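Local structure of glycosyl hydrolases family 2, sugar binding domain protein (Bacteroides uniformis str. 3978 T3 ii, 6D1P) at residues 173-177 and 398-403; 177-183 and 388-392. The protein is a gut bacterial beta-glucuronidase of glycosyl hydrolase family 2, which probably cleaves glycosidic bonds to glucuronic acid. One frame throughout, in Å; residues are numbered along the deposited sequence.

Interaction 1. Residues 173-177 and 398-403; sequences DTEMI and SYKNQA. With K (potassium ion), chain K; NA (sodium ion), chain D.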
loop_
_atom_site.group_PDB
_atom_site.type_symbol
_atom_site.label_atom_id
_atom_site.label_comp_id
_atom_site.label_asym_id
_atom_site.label_seq_id
_atom_site.Cartn_x
_atom_site.Cartn_y
_atom_site.Cartn_z
ATOM N N ASP A 173 -12.692 -10.837 2.660
ATOM C CA ASP A 173 -13.249 -12.108 2.209
ATOM C C ASP A 173 -14.610 -12.302 2.868
ATOM O O ASP A 173 -14.684 -12.615 4.061
ATOM C CB ASP A 173 -12.282 -13.237 2.550
ATOM C CG ASP A 173 -12.763 -14.594 2.093
ATOM O OD1 ASP A 173 -13.898 -14.712 1.588
ATOM O OD2 ASP A 173 -11.980 -15.557 2.253
ATOM N N THR A 174 -15.692 -12.155 2.096
ATOM C CA THR A 174 -17.003 -12.236 2.742
ATOM C C THR A 174 -17.351 -13.639 3.211
ATOM O O THR A 174 -18.304 -13.787 3.981
ATOM C CB THR A 174 -18.108 -11.705 1.819
ATOM O OG1 THR A 174 -18.230 -12.535 0.652
ATOM C CG2 THR A 174 -17.788 -10.284 1.391
ATOM N N GLU A 175 -16.603 -14.655 2.791
ATOM C CA GLU A 175 -16.820 -16.029 3.221
ATOM C C GLU A 175 -15.949 -16.406 4.413
ATOM O O GLU A 175 -15.813 -17.595 4.730
ATOM C CB GLU A 175 -16.576 -16.990 2.050
ATOM C CG GLU A 175 -17.592 -16.849 0.922
ATOM C CD GLU A 175 -19.027 -17.285 1.312
ATOM O OE1 GLU A 175 -19.212 -18.086 2.267
ATOM O OE2 GLU A 175 -19.982 -16.830 0.635
ATOM N N MET A 176 -15.349 -15.413 5.059
ATOM C CA MET A 176 -14.529 -15.587 6.247
ATOM C C MET A 176 -15.110 -14.729 7.369
ATOM O O MET A 176 -15.471 -13.569 7.144
ATOM C CB MET A 176 -13.075 -15.190 5.946
ATOM C CG MET A 176 -12.084 -15.492 7.049
ATOM S SD MET A 176 -10.430 -14.926 6.611
ATOM C CE MET A 176 -10.617 -13.147 6.695
ATOM N N ILE A 177 -15.218 -15.292 8.567
ATOM C CA ILE A 177 -15.659 -14.495 9.714
ATOM C C ILE A 177 -14.400 -13.933 10.362
ATOM O O ILE A 177 -13.342 -14.578 10.281
ATOM C CB ILE A 177 -16.498 -15.317 10.714
ATOM C CG1 ILE A 177 -15.759 -16.568 11.191
ATOM C CG2 ILE A 177 -17.850 -15.721 10.126
ATOM C CD1 ILE A 177 -16.403 -17.179 12.437
ATOM N N SER A 398 -17.872 -23.171 3.862
ATOM C CA SER A 398 -16.544 -22.863 4.360
ATOM C C SER A 398 -16.636 -21.877 5.511
ATOM O O SER A 398 -15.953 -22.023 6.537
ATOM C CB SER A 398 -15.704 -22.309 3.206
ATOM O OG SER A 398 -14.348 -22.355 3.553
ATOM N N TYR A 399 -17.495 -20.874 5.339
ATOM C CA TYR A 399 -17.819 -19.926 6.388
ATOM C C TYR A 399 -18.352 -20.650 7.628
ATOM O O TYR A 399 -17.870 -20.420 8.744
ATOM C CB TYR A 399 -18.812 -18.927 5.790
ATOM C CG TYR A 399 -19.432 -17.833 6.651
ATOM C CD1 TYR A 399 -19.256 -16.491 6.314
ATOM C CD2 TYR A 399 -20.261 -18.130 7.730
ATOM C CE1 TYR A 399 -19.849 -15.490 7.028
ATOM C CE2 TYR A 399 -20.867 -17.118 8.467
ATOM C CZ TYR A 399 -20.653 -15.804 8.104
ATOM O OH TYR A 399 -21.235 -14.771 8.792
ATOM N N LYS A 400 -19.320 -21.559 7.448
ATOM C CA LYS A 400 -19.906 -22.253 8.602
ATOM C C LYS A 400 -18.883 -23.156 9.281
ATOM O O LYS A 400 -18.857 -23.269 10.514
ATOM C CB LYS A 400 -21.123 -23.086 8.187
ATOM C CG LYS A 400 -22.343 -22.306 7.748
ATOM C CD LYS A 400 -23.380 -23.238 7.099
ATOM C CE LYS A 400 -24.047 -22.600 5.867
ATOM N NZ LYS A 400 -25.548 -22.751 5.890
ATOM N N ASN A 401 -18.039 -23.814 8.490
ATOM C CA ASN A 401 -17.005 -24.652 9.072
ATOM C C ASN A 401 -15.999 -23.836 9.856
ATOM O O ASN A 401 -15.452 -24.330 10.842
ATOM C CB ASN A 401 -16.303 -25.458 7.982
ATOM C CG ASN A 401 -17.016 -26.759 7.693
ATOM O OD1 ASN A 401 -17.734 -27.286 8.551
ATOM N ND2 ASN A 401 -16.843 -27.279 6.482
ATOM N N GLN A 402 -15.717 -22.607 9.426
ATOM C CA GLN A 402 -14.786 -21.791 10.193
ATOM C C GLN A 402 -15.379 -21.448 11.557
ATOM O O GLN A 402 -14.681 -21.492 12.574
ATOM C CB GLN A 402 -14.399 -20.516 9.423
ATOM C CG GLN A 402 -13.527 -19.577 10.283
ATOM C CD GLN A 402 -13.239 -18.224 9.644
ATOM O OE1 GLN A 402 -13.764 -17.894 8.575
ATOM N NE2 GLN A 402 -12.388 -17.440 10.292
ATOM N N ALA A 403 -16.675 -21.151 11.604
ATOM C CA ALA A 403 -17.316 -20.874 12.886
ATOM C C ALA A 403 -17.323 -22.110 13.785
ATOM O O ALA A 403 -16.992 -22.020 14.979
ATOM C CB ALA A 403 -18.734 -20.350 12.657
HETATM K K K K . -14.783 -11.250 6.412
HETATM NA NA NA D . -20.385 -11.584 -0.510
HETATM O O HOH W 1 -12.728 -10.094 5.250
HETATM O O HOH W 2 -18.426 -20.419 2.732
HETATM O O HOH W 3 -13.403 -19.375 6.133
HETATM O O HOH W 4 -21.541 -13.584 -2.292
HETATM O O HOH W 5 -17.052 -9.495 5.027
#

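Interaction 2. Residues 177-183 and 388-392; sequences IPSDMSD and PWCRG. With K (potassium ion), chain K.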
loop_
_atom_site.group_PDB
_atom_site.type_symbol
_atom_site.label_atom_id
_atom_site.label_comp_id
_atom_site.label_asym_id
_atom_site.label_seq_id
_atom_site.Cartn_x
_atom_site.Cartn_y
_atom_site.Cartn_z
ATOM N N ILE A 177 -15.218 -15.292 8.567
ATOM C CA ILE A 177 -15.659 -14.495 9.714
ATOM C C ILE A 177 -14.400 -13.933 10.362
ATOM O O ILE A 177 -13.342 -14.578 10.281
ATOM C CB ILE A 177 -16.498 -15.317 10.714
ATOM C CG1 ILE A 177 -15.759 -16.568 11.191
ATOM C CG2 ILE A 177 -17.850 -15.721 10.126
ATOM C CD1 ILE A 177 -16.403 -17.179 12.437
ATOM N N PRO A 178 -14.444 -12.732 10.988
ATOM C CA PRO A 178 -15.610 -11.848 11.093
ATOM C C PRO A 178 -15.862 -11.043 9.842
ATOM O O PRO A 178 -15.018 -10.965 8.966
ATOM C CB PRO A 178 -15.221 -10.900 12.225
ATOM C CG PRO A 178 -13.734 -10.729 12.013
ATOM C CD PRO A 178 -13.265 -12.136 11.648
ATOM N N SER A 179 -17.006 -10.384 9.806
ATOM C CA SER A 179 -17.391 -9.590 8.658
ATOM C C SER A 179 -16.666 -8.265 8.635
ATOM O O SER A 179 -16.472 -7.618 9.676
ATOM C CB SER A 179 -18.888 -9.320 8.684
ATOM O OG SER A 179 -19.183 -8.182 7.911
ATOM N N ASP A 180 -16.346 -7.810 7.421
ATOM C CA ASP A 180 -15.759 -6.479 7.332
ATOM C C ASP A 180 -16.753 -5.373 7.666
ATOM O O ASP A 180 -16.375 -4.199 7.684
ATOM C CB ASP A 180 -15.169 -6.247 5.938
ATOM C CG ASP A 180 -13.772 -6.851 5.787
ATOM O OD1 ASP A 180 -12.813 -6.321 6.399
ATOM O OD2 ASP A 180 -13.645 -7.863 5.072
ATOM N N MET A 181 -18.017 -5.693 7.906
ATOM C CA MET A 181 -18.900 -4.688 8.474
ATOM C C MET A 181 -18.638 -4.450 9.961
ATOM O O MET A 181 -19.206 -3.510 10.525
ATOM C CB MET A 181 -20.349 -5.096 8.230
ATOM C CG MET A 181 -20.657 -5.334 6.749
ATOM S SD MET A 181 -22.388 -5.692 6.422
ATOM C CE MET A 181 -23.108 -4.080 6.755
ATOM N N SER A 182 -17.776 -5.256 10.590
ATOM C CA SER A 182 -17.469 -5.118 12.007
ATOM C C SER A 182 -16.828 -3.771 12.306
ATOM O O SER A 182 -16.112 -3.197 11.476
ATOM C CB SER A 182 -16.527 -6.231 12.463
ATOM O OG SER A 182 -17.174 -7.492 12.426
ATOM N N ASP A 183 -17.068 -3.290 13.528
ATOM C CA ASP A 183 -16.519 -2.031 14.030
ATOM C C ASP A 183 -15.123 -2.203 14.655
ATOM O O ASP A 183 -14.803 -1.636 15.709
ATOM C CB ASP A 183 -17.521 -1.430 15.010
ATOM C CG ASP A 183 -17.179 -0.004 15.423
ATOM O OD1 ASP A 183 -16.759 0.805 14.572
ATOM O OD2 ASP A 183 -17.376 0.310 16.626
ATOM N N PRO A 388 -15.819 -14.982 16.359
ATOM C CA PRO A 388 -16.037 -13.760 15.578
ATOM C C PRO A 388 -17.117 -13.893 14.509
ATOM O O PRO A 388 -16.965 -13.354 13.402
ATOM C CB PRO A 388 -14.647 -13.479 14.972
ATOM C CG PRO A 388 -13.927 -14.762 14.999
ATOM C CD PRO A 388 -14.585 -15.690 15.961
ATOM N N TRP A 389 -18.213 -14.595 14.819
ATOM C CA TRP A 389 -19.421 -14.515 13.991
ATOM C C TRP A 389 -20.085 -13.176 14.314
ATOM O O TRP A 389 -20.981 -13.060 15.153
ATOM C CB TRP A 389 -20.352 -15.696 14.240
ATOM C CG TRP A 389 -21.441 -15.771 13.216
ATOM C CD1 TRP A 389 -21.450 -15.167 11.996
ATOM C CD2 TRP A 389 -22.685 -16.473 13.323
ATOM N NE1 TRP A 389 -22.611 -15.448 11.335
ATOM C CE2 TRP A 389 -23.389 -16.252 12.126
ATOM C CE3 TRP A 389 -23.267 -17.268 14.311
ATOM C CZ2 TRP A 389 -24.651 -16.801 11.884
ATOM C CZ3 TRP A 389 -24.519 -17.810 14.078
ATOM C CH2 TRP A 389 -25.201 -17.573 12.869
ATOM N N CYS A 390 -19.617 -12.139 13.632
ATOM C CA CYS A 390 -19.890 -10.756 14.009
ATOM C C CYS A 390 -20.338 -9.995 12.763
ATOM O O CYS A 390 -19.500 -9.598 11.947
ATOM C CB CYS A 390 -18.648 -10.140 14.648
ATOM S SG CYS A 390 -18.772 -8.426 15.154
ATOM N N ARG A 391 -21.660 -9.814 12.630
ATOM C CA ARG A 391 -22.322 -9.060 11.565
ATOM C C ARG A 391 -22.281 -9.760 10.206
ATOM O O ARG A 391 -21.500 -10.696 9.995
ATOM C CB ARG A 391 -21.737 -7.653 11.419
ATOM C CG ARG A 391 -21.994 -6.734 12.622
ATOM C CD ARG A 391 -21.450 -5.322 12.411
ATOM N NE ARG A 391 -21.783 -4.501 13.571
ATOM C CZ ARG A 391 -21.466 -3.216 13.715
ATOM N NH1 ARG A 391 -20.781 -2.576 12.760
ATOM N NH2 ARG A 391 -21.839 -2.567 14.822
ATOM N N GLY A 392 -23.197 -9.350 9.317
ATOM C CA GLY A 392 -23.105 -9.592 7.892
ATOM C C GLY A 392 -24.072 -10.616 7.339
ATOM O O GLY A 392 -24.313 -10.620 6.124
HETATM K K K K . -14.783 -11.250 6.412
HETATM O O HOH W 5 -17.052 -9.495 5.027
HETATM O O HOH W 1 -12.728 -10.094 5.250
#

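Interaction 1. Residues 173-177 and 398-403
The amide of Q402 lies against the backbone of I177 and meets both its N-H and its C=O, the second only weakly. Followed outward, Q402 leaves the helix 397-414 with CG anti to its backbone N (chi1 174°) and stays extended. CG passes CG1 of I177, and Q402 CD comes to 3.4 Å from that same I177 CG1, the Q402 and I177 chains running antiparallel alongside one another. At the tip, Q402 OE1 accepts the N-H of I177 at 3.0 Å with an angle of 154° at the hydrogen, the donor standing well above the carbonyl plane, while NE2 gives a weak, bent bond to I177 O. Water 3 donates a second bond to Q402 OE1.

Around this pair of bonds, I177 divides its branches. I177 CG2 sits over one face of the Y399 ring, a CH-pi contact 3.7 Å from CG2 to the ring centroid and 20° off the normal. I177 CD1 lies 3.9 Å from A403 CB. The backbone O of T174 lies at the ring edge, 3.7 Å from Y399 CD1. E175 OE1 takes a bond from water 2, which in turn accepts from Y399 N; G396 N also donates to this carboxylate oxygen.

The loop is shaped by a type I beta turn from D173 to M176, with D173 OD1 accepting E175 N in an Asx turn. The turn points its D173 and M176 carbonyls at the potassium ion, with M176 O at 2.5 Å, and T174 OG1 binds a sodium ion shared with S44 of the second subunit. The chemistry implies a loop held through its backbone: two of its carbonyls, D173 O and M176 O, are turned to a cation, while Q402 of the TIM-barrel domain meets both peptide groups of I177.

Interaction 2. Residues 177-183 and 388-392
At the edge of the R391 guanidinium, near its plane, sits the carbonyl O of M181, bonded to R391 NH1 at 2.9 Å with an angle of 152° at the hydrogen; D183 N and the S182 carbonyl carbon approach obliquely. The W389 indole is met obliquely too, by I177 CG2, 4.1 Å from W389 CD1. This joins a loop of the sugar-binding domain to the loop after strand 382-386 of the TIM barrel.

R391 reaches M181 with an arm extended from CG to NE, and E428 makes a salt bridge with NH2 while W431 provides a cation-pi partner. That guanidinium is therefore held from several directions, and NH2 also bonds a glycerol, probably from the crystallisation liquor.

Closer to the potassium ion, the peptide bond before P178 is cis. The P178 and P388 rings meet at a slant, P178 CB lying 3.8 Å from P388 CB, and P178 CA makes a CA-H...O contact with P388 O. P178 O turns to the potassium ion at 2.6 Å. Beyond it, the backbone N of S179 gives a weak bond to C390 O.

Residues 179-182 form a type I beta turn reinforced by side chains. S179 OG, anti to its own N (chi1 158°), accepts M181 N in an ST turn and is hydrogen-bonded to D434. S179 CB lies 3.2 Å from R391 O, next to G392. The turn closes on S179 O, a carbonyl gripped twice: by S182 N and by S182 OG, the latter at 2.8 Å from S179 O, in the carbonyl plane and on a lone pair.

Overall arrangement
Interactions 1 and 2 have centres 10 Å apart and share I177, which meets the helix 397-414 in interaction 1 and the 388-392 loop in interaction 2. They come into packing contact, Y399 OH lying 3.0 Å from W389 NE1. One potassium ion ties them along the chain: D173 and M176 carbonyls come from interaction 1, the P178 carbonyl from interaction 2, and waters 1 and 5 belong to both. Both contacts join the sugar-binding domain to the TIM barrel and touch the second subunit. Past the metal, the 177-183 loop reaches M181, whose O is bonded by R391 of 388-392; the glycerol at R391 is consistent with a pocket nearby.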